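Local coordinates for protein Pre-mRNA-splicing factor 38 (Chaetomium thermophilum, PDB 5F5T) that is probably required for pre-mRNA splicing, as a spliceosomal factor of the PRP38 family, at residues Asp63-Asp66 with Arg67-His71; Phe93-Gln97 with Leu98-Asp102; Lys183-Arg186 with Arg187-Glu191; Asn30-Pro34 with Ala35-Glu39. All coordinates share one frame; numbering follows the deposited sequence.

Contact 1: Asp63-Asp66 with Arg67-His71; sequences DIVD and RVVEH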
loop_
_atom_site.group_PDB
_atom_site.type_symbol
_atom_site.label_atom_id
_atom_site.label_comp_id
_atom_site.label_asym_id
_atom_site.label_seq_id
_atom_site.Cartn_x
_atom_site.Cartn_y
_atom_site.Cartn_z
ATOM N N ASP A 63 -18.524 -11.616 -9.198
ATOM C CA ASP A 63 -19.309 -11.071 -8.115
ATOM C C ASP A 63 -18.473 -10.065 -7.361
ATOM O O ASP A 63 -19.013 -9.146 -6.782
ATOM C CB ASP A 63 -19.789 -12.169 -7.169
ATOM C CG ASP A 63 -20.838 -13.057 -7.798
ATOM O OD1 ASP A 63 -21.589 -12.575 -8.674
ATOM O OD2 ASP A 63 -20.915 -14.240 -7.411
ATOM N N ILE A 64 -17.154 -10.246 -7.354
ATOM C CA ILE A 64 -16.290 -9.343 -6.606
ATOM C C ILE A 64 -16.415 -7.925 -7.152
ATOM O O ILE A 64 -16.654 -6.987 -6.395
ATOM C CB ILE A 64 -14.817 -9.787 -6.653
ATOM C CG1 ILE A 64 -14.593 -10.977 -5.719
ATOM C CG2 ILE A 64 -13.900 -8.639 -6.257
ATOM C CD1 ILE A 64 -14.930 -10.679 -4.278
ATOM N N VAL A 65 -16.290 -7.781 -8.469
ATOM C CA VAL A 65 -16.447 -6.478 -9.109
ATOM C C VAL A 65 -17.834 -5.928 -8.835
ATOM O O VAL A 65 -17.989 -4.751 -8.462
ATOM C CB VAL A 65 -16.231 -6.542 -10.633
ATOM C CG1 VAL A 65 -16.548 -5.192 -11.265
ATOM C CG2 VAL A 65 -14.808 -6.941 -10.953
ATOM N N ASP A 66 -18.845 -6.784 -8.996
ATOM C CA ASP A 66 -20.214 -6.320 -8.747
ATOM C C ASP A 66 -20.390 -5.784 -7.317
ATOM O O ASP A 66 -20.984 -4.725 -7.111
ATOM C CB ASP A 66 -21.225 -7.440 -9.012
ATOM C CG ASP A 66 -21.308 -7.822 -10.485
ATOM O OD1 ASP A 66 -21.409 -6.913 -11.337
ATOM O OD2 ASP A 66 -21.291 -9.034 -10.790
ATOM N N ARG A 67 -19.843 -6.504 -6.342
ATOM C CA ARG A 67 -19.923 -6.125 -4.935
ATOM C C ARG A 67 -19.163 -4.842 -4.657
ATOM O O ARG A 67 -19.596 -4.027 -3.854
ATOM C CB ARG A 67 -19.377 -7.235 -4.025
ATOM C CG ARG A 67 -20.189 -8.522 -4.004
ATOM C CD ARG A 67 -21.653 -8.270 -3.718
ATOM N NE ARG A 67 -22.493 -8.984 -4.674
ATOM C CZ ARG A 67 -23.038 -10.173 -4.454
ATOM N NH1 ARG A 67 -22.852 -10.787 -3.294
ATOM N NH2 ARG A 67 -23.780 -10.743 -5.391
ATOM N N VAL A 68 -18.007 -4.679 -5.288
ATOM C CA VAL A 68 -17.239 -3.460 -5.091
ATOM C C VAL A 68 -18.015 -2.249 -5.590
ATOM O O VAL A 68 -18.156 -1.258 -4.873
ATOM C CB VAL A 68 -15.870 -3.519 -5.784
ATOM C CG1 VAL A 68 -15.234 -2.140 -5.822
ATOM C CG2 VAL A 68 -14.967 -4.513 -5.066
ATOM N N VAL A 69 -18.544 -2.338 -6.806
ATOM C CA VAL A 69 -19.305 -1.222 -7.364
ATOM C C VAL A 69 -20.541 -0.933 -6.508
ATOM O O VAL A 69 -20.868 0.220 -6.219
ATOM C CB VAL A 69 -19.728 -1.502 -8.815
ATOM C CG1 VAL A 69 -20.728 -0.464 -9.297
ATOM C CG2 VAL A 69 -18.505 -1.529 -9.719
ATOM N N GLU A 70 -21.216 -1.998 -6.102
ATOM C CA GLU A 70 -22.450 -1.903 -5.330
ATOM C C GLU A 70 -22.288 -1.371 -3.899
ATOM O O GLU A 70 -23.115 -0.595 -3.426
ATOM C CB GLU A 70 -23.107 -3.284 -5.289
ATOM C CG GLU A 70 -24.597 -3.287 -5.038
ATOM C CD GLU A 70 -25.193 -4.663 -5.255
ATOM O OE1 GLU A 70 -26.341 -4.892 -4.819
ATOM O OE2 GLU A 70 -24.509 -5.517 -5.866
ATOM N N HIS A 71 -21.238 -1.799 -3.205
ATOM C CA HIS A 71 -21.214 -1.684 -1.750
ATOM C C HIS A 71 -20.064 -0.908 -1.111
ATOM O O HIS A 71 -20.195 -0.454 0.024
ATOM C CB HIS A 71 -21.225 -3.088 -1.137
ATOM C CG HIS A 71 -22.490 -3.845 -1.383
ATOM N ND1 HIS A 71 -23.711 -3.438 -0.876
ATOM C CD2 HIS A 71 -22.732 -4.983 -2.070
ATOM C CE1 HIS A 71 -24.642 -4.291 -1.250
ATOM N NE2 HIS A 71 -24.081 -5.241 -1.974
#
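Asp63 and Arg67 meet one helical turn apart, and the backbone makes the first link: Arg67 N donates to Asp63 O at 2.8 Å. The same i to i+4 bond recurs at each following step, from Val68 N to Ile64 O, from Val69 N to Val65 O at 3.0 Å and nearly straight (174° at the hydrogen), and from Glu70 N to Asp66 O. This is the regular pattern of an alpha-helix, here the helix spanning residues 61-71, one side of which is packed into the helical core. On that inner side Ile64 CG2 lies 4.4 Å from Val68 CG2, two buried aliphatic side chains suited to meeting Leu91 of helix 87-98. Val65 CG1 and Val69 CG2, also 4.4 Å apart, form a second apolar pair at the margin, where Val69 touches Phe116. Charge marks another side. Arg67 has CG beside its backbone N (chi1 -67°), over the Asp63 carbonyl, and bends at chi2 and chi3 then bring the guanidinium near the aspartate. Asp63 OD1 stays 4.4 Å from Arg67 NH2, well out of the guanidinium plane, a charge attraction without a directed bond. Each polar end has a firmer partner: Arg67 NH1 bonds Gln55 O, and Asp63 OD2 accepts from Asn60 N.

Contact 2: Phe93-Gln97 with Leu98-Asp102; sequences FKLLQ and LAPGD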
loop_
_atom_site.group_PDB
_atom_site.type_symbol
_atom_site.label_atom_id
_atom_site.label_comp_id
_atom_site.label_asym_id
_atom_site.label_seq_id
_atom_site.Cartn_x
_atom_site.Cartn_y
_atom_site.Cartn_z
ATOM N N PHE A 93 -10.784 -9.955 2.385
ATOM C CA PHE A 93 -10.699 -11.263 3.023
ATOM C C PHE A 93 -11.247 -12.335 2.099
ATOM O O PHE A 93 -10.685 -13.429 1.990
ATOM C CB PHE A 93 -11.460 -11.272 4.349
ATOM C CG PHE A 93 -11.321 -12.555 5.117
ATOM C CD1 PHE A 93 -10.114 -12.901 5.705
ATOM C CD2 PHE A 93 -12.397 -13.416 5.253
ATOM C CE1 PHE A 93 -9.982 -14.085 6.413
ATOM C CE2 PHE A 93 -12.273 -14.602 5.960
ATOM C CZ PHE A 93 -11.062 -14.935 6.541
ATOM N N LYS A 94 -12.335 -12.005 1.413
ATOM C CA LYS A 94 -12.915 -12.929 0.453
ATOM C C LYS A 94 -11.949 -13.210 -0.687
ATOM O O LYS A 94 -11.868 -14.331 -1.165
ATOM C CB LYS A 94 -14.225 -12.380 -0.103
ATOM C CG LYS A 94 -14.935 -13.341 -1.039
ATOM C CD LYS A 94 -15.001 -14.739 -0.448
ATOM C CE LYS A 94 -16.359 -15.021 0.166
ATOM N NZ LYS A 94 -16.616 -16.483 0.303
ATOM N N LEU A 95 -11.208 -12.194 -1.109
ATOM C CA LEU A 95 -10.202 -12.377 -2.145
ATOM C C LEU A 95 -9.105 -13.303 -1.638
ATOM O O LEU A 95 -8.599 -14.144 -2.382
ATOM C CB LEU A 95 -9.615 -11.035 -2.578
ATOM C CG LEU A 95 -10.371 -10.317 -3.699
ATOM C CD1 LEU A 95 -9.660 -9.032 -4.072
ATOM C CD2 LEU A 95 -10.545 -11.213 -4.915
ATOM N N LEU A 96 -8.743 -13.150 -0.368
ATOM C CA LEU A 96 -7.785 -14.056 0.253
ATOM C C LEU A 96 -8.306 -15.489 0.194
ATOM O O LEU A 96 -7.550 -16.425 -0.062
ATOM C CB LEU A 96 -7.514 -13.654 1.704
ATOM C CG LEU A 96 -6.666 -12.404 1.932
ATOM C CD1 LEU A 96 -6.578 -12.089 3.417
ATOM C CD2 LEU A 96 -5.281 -12.582 1.338
ATOM N N GLN A 97 -9.606 -15.648 0.418
ATOM C CA GLN A 97 -10.250 -16.957 0.332
ATOM C C GLN A 97 -10.199 -17.536 -1.083
ATOM O O GLN A 97 -9.819 -18.688 -1.283
ATOM C CB GLN A 97 -11.702 -16.855 0.806
ATOM C CG GLN A 97 -12.327 -18.170 1.209
ATOM C CD GLN A 97 -13.788 -18.022 1.581
ATOM O OE1 GLN A 97 -14.224 -16.952 2.003
ATOM N NE2 GLN A 97 -14.552 -19.098 1.427
ATOM N N LEU A 98 -10.584 -16.719 -2.057
ATOM C CA LEU A 98 -10.701 -17.137 -3.447
ATOM C C LEU A 98 -9.351 -17.345 -4.113
ATOM O O LEU A 98 -9.245 -18.088 -5.090
ATOM C CB LEU A 98 -11.500 -16.101 -4.239
ATOM C CG LEU A 98 -12.950 -15.867 -3.817
ATOM C CD1 LEU A 98 -13.627 -14.916 -4.788
ATOM C CD2 LEU A 98 -13.691 -17.194 -3.766
ATOM N N ALA A 99 -8.330 -16.677 -3.584
ATOM C CA ALA A 99 -6.969 -16.765 -4.113
ATOM C C ALA A 99 -6.908 -16.581 -5.630
ATOM O O ALA A 99 -6.469 -17.483 -6.341
ATOM C CB ALA A 99 -6.341 -18.096 -3.722
ATOM N N PRO A 100 -7.361 -15.420 -6.131
ATOM C CA PRO A 100 -7.461 -15.234 -7.581
ATOM C C PRO A 100 -6.090 -15.218 -8.246
ATOM O O PRO A 100 -5.093 -14.906 -7.590
ATOM C CB PRO A 100 -8.148 -13.873 -7.709
ATOM C CG PRO A 100 -7.723 -13.140 -6.482
ATOM C CD PRO A 100 -7.680 -14.181 -5.398
ATOM N N GLY A 101 -6.049 -15.531 -9.538
ATOM C CA GLY A 101 -4.796 -15.635 -10.260
ATOM C C GLY A 101 -4.413 -14.323 -10.915
ATOM O O GLY A 101 -5.136 -13.334 -10.808
ATOM N N ASP A 102 -3.269 -14.317 -11.592
ATOM C CA ASP A 102 -2.704 -13.089 -12.144
ATOM C C ASP A 102 -3.607 -12.442 -13.188
ATOM O O ASP A 102 -3.644 -11.221 -13.303
ATOM C CB ASP A 102 -1.325 -13.370 -12.748
ATOM C CG ASP A 102 -0.243 -13.494 -11.692
ATOM O OD1 ASP A 102 -0.581 -13.778 -10.522
ATOM O OD2 ASP A 102 0.946 -13.320 -12.033
#
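Leu95 and Pro100 cross at about a right angle where helix 87-98 ends and the chain turns toward helix 102-115, a helix C-terminus followed by a short connecting loop. Leu95 CD2 meets Pro100 CG at 3.8 Å, and Pro100 CD comes to 3.2 Å from Leu95 O. Proline suits this place: lacking an N-H, it cannot prolong the helical bonding, while its ring offers a compact apolar surface. Tyr126 of helix 117-130 touches both Leu95 and Pro100, which ties the corner to the core. Just before it, Ala99 leaves helical geometry with a positive phi of 49°, yet its N still donates to Leu95 O at 2.8 Å. A second pair, Lys94 with Leu98, lies one turn apart along the helix. The aliphatic part of Lys94 crosses Leu98 obliquely, CD standing 4.1 Å from Leu98 CG, and Leu98 N donates to Lys94 O. Lysine serves two ends here, an apolar stem against leucine and a charged tip for an amide. CG of Lys94 is anti to the backbone N (chi1 -176°) and the chain then bends at chi2 and chi3, carrying the ammonium across to Gln97. There Lys94 NZ bonds Gln97 OE1 at 3.0 Å, approaching from above the amide's carbonyl plane.

Contact 3: Lys183-Arg186 with Arg187-Glu191; sequences KMRR and RDILE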
loop_
_atom_site.group_PDB
_atom_site.type_symbol
_atom_site.label_atom_id
_atom_site.label_comp_id
_atom_site.label_asym_id
_atom_site.label_seq_id
_atom_site.Cartn_x
_atom_site.Cartn_y
_atom_site.Cartn_z
ATOM N N LYS A 183 6.229 -7.866 6.302
ATOM C CA LYS A 183 7.371 -6.971 6.227
ATOM C C LYS A 183 8.151 -7.196 4.937
ATOM O O LYS A 183 8.420 -8.331 4.551
ATOM C CB LYS A 183 8.267 -7.148 7.455
ATOM C CG LYS A 183 7.611 -6.695 8.762
ATOM C CD LYS A 183 8.323 -7.259 9.981
ATOM C CE LYS A 183 7.580 -6.945 11.272
ATOM N NZ LYS A 183 8.333 -5.921 12.053
ATOM N N MET A 184 8.554 -6.098 4.308
ATOM C CA MET A 184 9.203 -6.135 3.003
ATOM C C MET A 184 10.618 -5.616 3.115
ATOM O O MET A 184 10.942 -4.877 4.046
ATOM C CB MET A 184 8.450 -5.276 1.989
ATOM C CG MET A 184 7.166 -5.863 1.454
ATOM S SD MET A 184 6.453 -4.827 0.153
ATOM C CE MET A 184 5.134 -5.897 -0.374
ATOM N N ARG A 185 11.476 -6.024 2.191
ATOM C CA ARG A 185 12.760 -5.367 2.079
ATOM C C ARG A 185 12.460 -3.954 1.601
ATOM O O ARG A 185 11.595 -3.752 0.749
ATOM C CB ARG A 185 13.690 -6.104 1.115
ATOM C CG ARG A 185 13.822 -7.596 1.383
ATOM C CD ARG A 185 14.749 -8.251 0.368
ATOM N NE ARG A 185 14.056 -8.490 -0.893
ATOM C CZ ARG A 185 14.404 -9.411 -1.786
ATOM N NH1 ARG A 185 15.453 -10.189 -1.569
ATOM N NH2 ARG A 185 13.699 -9.548 -2.900
ATOM N N ARG A 186 13.129 -2.971 2.189
ATOM C CA ARG A 186 12.934 -1.584 1.794
ATOM C C ARG A 186 13.387 -1.387 0.354
ATOM O O ARG A 186 14.237 -2.131 -0.140
ATOM C CB ARG A 186 13.689 -0.648 2.733
ATOM C CG ARG A 186 13.140 -0.626 4.139
ATOM C CD ARG A 186 13.714 0.534 4.922
ATOM N NE ARG A 186 14.755 0.085 5.837
ATOM C CZ ARG A 186 16.051 0.096 5.558
ATOM N NH1 ARG A 186 16.472 0.548 4.386
ATOM N NH2 ARG A 186 16.923 -0.337 6.453
ATOM N N ARG A 187 12.822 -0.388 -0.317
ATOM C CA ARG A 187 13.110 -0.175 -1.729
ATOM C C ARG A 187 14.598 0.071 -1.963
ATOM O O ARG A 187 15.170 -0.433 -2.931
ATOM C CB ARG A 187 12.292 0.992 -2.277
ATOM C CG ARG A 187 11.803 0.768 -3.696
ATOM C CD ARG A 187 11.772 2.057 -4.497
ATOM N NE ARG A 187 11.266 1.829 -5.846
ATOM C CZ ARG A 187 12.033 1.710 -6.924
ATOM N NH1 ARG A 187 13.354 1.790 -6.817
ATOM N NH2 ARG A 187 11.478 1.507 -8.111
ATOM N N ASP A 188 15.224 0.833 -1.071
ATOM C CA ASP A 188 16.650 1.120 -1.199
ATOM C C ASP A 188 17.489 -0.156 -1.086
ATOM O O ASP A 188 18.554 -0.254 -1.692
ATOM C CB ASP A 188 17.105 2.146 -0.155
ATOM C CG ASP A 188 16.831 1.702 1.262
ATOM O OD1 ASP A 188 16.007 0.790 1.448
ATOM O OD2 ASP A 188 17.444 2.269 2.192
ATOM N N ILE A 189 17.022 -1.119 -0.294
ATOM C CA ILE A 189 17.696 -2.413 -0.196
ATOM C C ILE A 189 17.651 -3.131 -1.545
ATOM O O ILE A 189 18.665 -3.654 -2.012
ATOM C CB ILE A 189 17.083 -3.308 0.910
ATOM C CG1 ILE A 189 17.832 -3.122 2.234
ATOM C CG2 ILE A 189 17.211 -4.778 0.550
ATOM C CD1 ILE A 189 18.028 -1.686 2.655
ATOM N N LEU A 190 16.476 -3.141 -2.172
ATOM C CA LEU A 190 16.307 -3.751 -3.489
ATOM C C LEU A 190 17.190 -3.064 -4.529
ATOM O O LEU A 190 17.786 -3.721 -5.383
ATOM C CB LEU A 190 14.840 -3.684 -3.919
ATOM C CG LEU A 190 13.833 -4.482 -3.086
ATOM C CD1 LEU A 190 12.541 -4.723 -3.851
ATOM C CD2 LEU A 190 14.437 -5.811 -2.652
ATOM N N GLU A 191 17.279 -1.740 -4.435
ATOM C CA GLU A 191 18.090 -0.951 -5.353
ATOM C C GLU A 191 19.567 -1.281 -5.176
ATOM O O GLU A 191 20.313 -1.407 -6.148
ATOM C CB GLU A 191 17.843 0.545 -5.132
ATOM C CG GLU A 191 16.448 1.002 -5.533
ATOM C CD GLU A 191 16.199 2.480 -5.268
ATOM O OE1 GLU A 191 17.166 3.270 -5.280
ATOM O OE2 GLU A 191 15.027 2.847 -5.036
#
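Arg186 and Asp188 join in a salt bridge at the start of helix 187-192, where Arg186 holds the N-cap position. Arg186 NH1 lies 3.0 Å from Asp188 OD2, at the edge of the guanidinium, and gives a weak hydrogen bond to Asp188 OD1; guanidinium and carboxylate planes are 53° apart. Asp188 has CG between its backbone N and carbonyl carbon (chi1 58°), which turns the carboxylate back to the arginine and lets OD1 take a weak bond from Ile189 N. An acid suits this first turn, where backbone N-H groups probably favour negative charge. With an alanine in place of Asp188, the Arg186 guanidinium would probably lose its mate across this turn and be free to swing. Among backbone bonds, Arg186 O accepts from Leu190 N at 3.2 Å in the carbonyl plane, and more weakly from Ile189 N. A further salt bridge runs within the helix, Arg187 NH1 to Glu191 OE2 at 2.7 Å, while Arg187 NE pairs with Glu141. Van der Waals contacts complete the account. Ile189 CG2 makes an apolar touch on Arg185 CB at 3.8 Å. Leu190 crosses Arg185 at about a right angle, its methyl CD2 lying against the guanidinium end, whose NE is salt-bridged to Asp133.

Contact 4: Asn30-Pro34 with Ala35-Glu39; sequences NGLNP and ATIME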
loop_
_atom_site.group_PDB
_atom_site.type_symbol
_atom_site.label_atom_id
_atom_site.label_comp_id
_atom_site.label_asym_id
_atom_site.label_seq_id
_atom_site.Cartn_x
_atom_site.Cartn_y
_atom_site.Cartn_z
ATOM N N ASN A 30 3.983 -14.727 -2.158
ATOM C CA ASN A 30 5.018 -14.259 -1.238
ATOM C C ASN A 30 5.359 -15.307 -0.175
ATOM O O ASN A 30 6.149 -15.052 0.733
ATOM C CB ASN A 30 4.598 -12.946 -0.565
ATOM C CG ASN A 30 3.343 -13.089 0.276
ATOM O OD1 ASN A 30 2.750 -14.165 0.358
ATOM N ND2 ASN A 30 2.939 -11.998 0.919
ATOM N N GLY A 31 4.729 -16.472 -0.280
ATOM C CA GLY A 31 4.991 -17.574 0.626
ATOM C C GLY A 31 4.210 -17.525 1.925
ATOM O O GLY A 31 4.530 -18.239 2.873
ATOM N N LEU A 32 3.183 -16.685 1.974
ATOM C CA LEU A 32 2.303 -16.632 3.139
ATOM C C LEU A 32 1.055 -17.494 2.972
ATOM O O LEU A 32 0.661 -17.831 1.854
ATOM C CB LEU A 32 1.881 -15.189 3.424
ATOM C CG LEU A 32 2.949 -14.178 3.836
ATOM C CD1 LEU A 32 2.278 -12.883 4.251
ATOM C CD2 LEU A 32 3.810 -14.720 4.964
ATOM N N ASN A 33 0.421 -17.822 4.094
ATOM C CA ASN A 33 -0.840 -18.545 4.061
ATOM C C ASN A 33 -1.994 -17.555 4.117
ATOM O O ASN A 33 -2.143 -16.829 5.101
ATOM C CB ASN A 33 -0.939 -19.539 5.219
ATOM C CG ASN A 33 -2.251 -20.299 5.218
ATOM O OD1 ASN A 33 -3.017 -20.241 6.178
ATOM N ND2 ASN A 33 -2.515 -21.018 4.132
ATOM N N PRO A 34 -2.822 -17.538 3.061
ATOM C CA PRO A 34 -3.895 -16.555 2.871
ATOM C C PRO A 34 -4.821 -16.436 4.080
ATOM O O PRO A 34 -5.261 -15.333 4.414
ATOM C CB PRO A 34 -4.665 -17.101 1.669
ATOM C CG PRO A 34 -3.713 -17.977 0.940
ATOM C CD PRO A 34 -2.584 -18.352 1.856
ATOM N N ALA A 35 -5.099 -17.560 4.729
ATOM C CA ALA A 35 -5.995 -17.592 5.880
ATOM C C ALA A 35 -5.434 -16.853 7.088
ATOM O O ALA A 35 -6.192 -16.386 7.934
ATOM C CB ALA A 35 -6.313 -19.014 6.253
ATOM N N THR A 36 -4.112 -16.785 7.192
ATOM C CA THR A 36 -3.488 -16.160 8.354
ATOM C C THR A 36 -2.858 -14.799 8.055
ATOM O O THR A 36 -2.176 -14.228 8.908
ATOM C CB THR A 36 -2.422 -17.079 8.959
ATOM O OG1 THR A 36 -1.537 -17.525 7.925
ATOM C CG2 THR A 36 -3.084 -18.282 9.603
ATOM N N ILE A 37 -3.081 -14.279 6.850
ATOM C CA ILE A 37 -2.536 -12.973 6.483
ATOM C C ILE A 37 -3.194 -11.878 7.309
ATOM O O ILE A 37 -2.543 -10.925 7.736
ATOM C CB ILE A 37 -2.705 -12.680 4.984
ATOM C CG1 ILE A 37 -2.001 -13.768 4.170
ATOM C CG2 ILE A 37 -2.093 -11.337 4.635
ATOM C CD1 ILE A 37 -1.769 -13.406 2.720
ATOM N N MET A 38 -4.497 -12.007 7.514
ATOM C CA MET A 38 -5.208 -11.099 8.396
ATOM C C MET A 38 -5.323 -11.709 9.798
ATOM O O MET A 38 -5.401 -12.931 9.946
ATOM C CB MET A 38 -6.577 -10.759 7.809
ATOM C CG MET A 38 -6.463 -9.806 6.621
ATOM S SD MET A 38 -8.022 -9.516 5.775
ATOM C CE MET A 38 -8.979 -8.986 7.175
ATOM N N GLU A 39 -5.304 -10.856 10.818
ATOM C CA GLU A 39 -5.317 -11.301 12.213
ATOM C C GLU A 39 -6.602 -12.052 12.554
ATOM O O GLU A 39 -7.655 -11.771 11.987
ATOM C CB GLU A 39 -5.145 -10.100 13.144
ATOM C CG GLU A 39 -4.128 -9.092 12.641
ATOM C CD GLU A 39 -4.323 -7.709 13.230
ATOM O OE1 GLU A 39 -3.580 -6.787 12.832
ATOM O OE2 GLU A 39 -5.224 -7.540 14.078
HETATM O O HOH W 1 -6.421 -13.980 6.593
#
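A type I beta-turn over Asn33-Thr36, in the loop between helices 9-19 and 40-48, brings Asn33 against Thr36. Asn33 O is gripped twice by Thr36, by its N at 2.9 Å and by its hydroxyl OG1 at 3.0 Å, both arriving from the same face of the carbonyl plane. The hydroxyl reaches back because OG1 sits between the backbone N and carbonyl carbon (chi1 50°), and threonine thus adds a side-chain bond to the turn's own. The two side chains cross at about a right angle, Asn33 CB standing 3.4 Å from Thr36 OG1, while Asn33 OD1 rests 3.5 Å from Ala35 CB. A glycine in place of Asn33 takes away the side chain lying against Thr36 OG1 and Ala35 CB, and is likely to leave the turn more mobile. Pro34 suits the turn's second position because its ring holds phi near -60°; its O accepts a weak bond from Ile37 N and a firmer one from a water, which in turn accepts from Met38 N at 2.9 Å. Before the turn, Asn30 OD1 accepts from Leu32 N, an Asx turn. Ile37 CD1 packs on Leu32 CB at 4.1 Å, and Ile37 also reaches Leu96 of helix 87-98 and Leu129 of helix 117-130, while Met38 touches Thr179 of strand 179-180.

How the contacts relate
Helix 87-98 joins three of the four contacts. Contact 2 lies at its C-terminal end and touches contact 1 on one flank, where Ile64 CG1 packs 4.1 Å from Leu95 CD2, and contact 4 on another, where Leu96 CD1 lies 3.8 Å from Met38 SD and Phe93 CD1 4.0 Å from the same sulfur. Centres of contacts 1 and 2 are about 14 Å apart, those of 2 and 4 about 11 Å. Contacts 1 and 4 do not meet, their nearest atoms being about 12 Å apart. Contact 3 stands aside at the surface: its centre is about 34 Å from that of contact 1, across the chain's centre, and its nearest atoms are about 7 Å from contact 4.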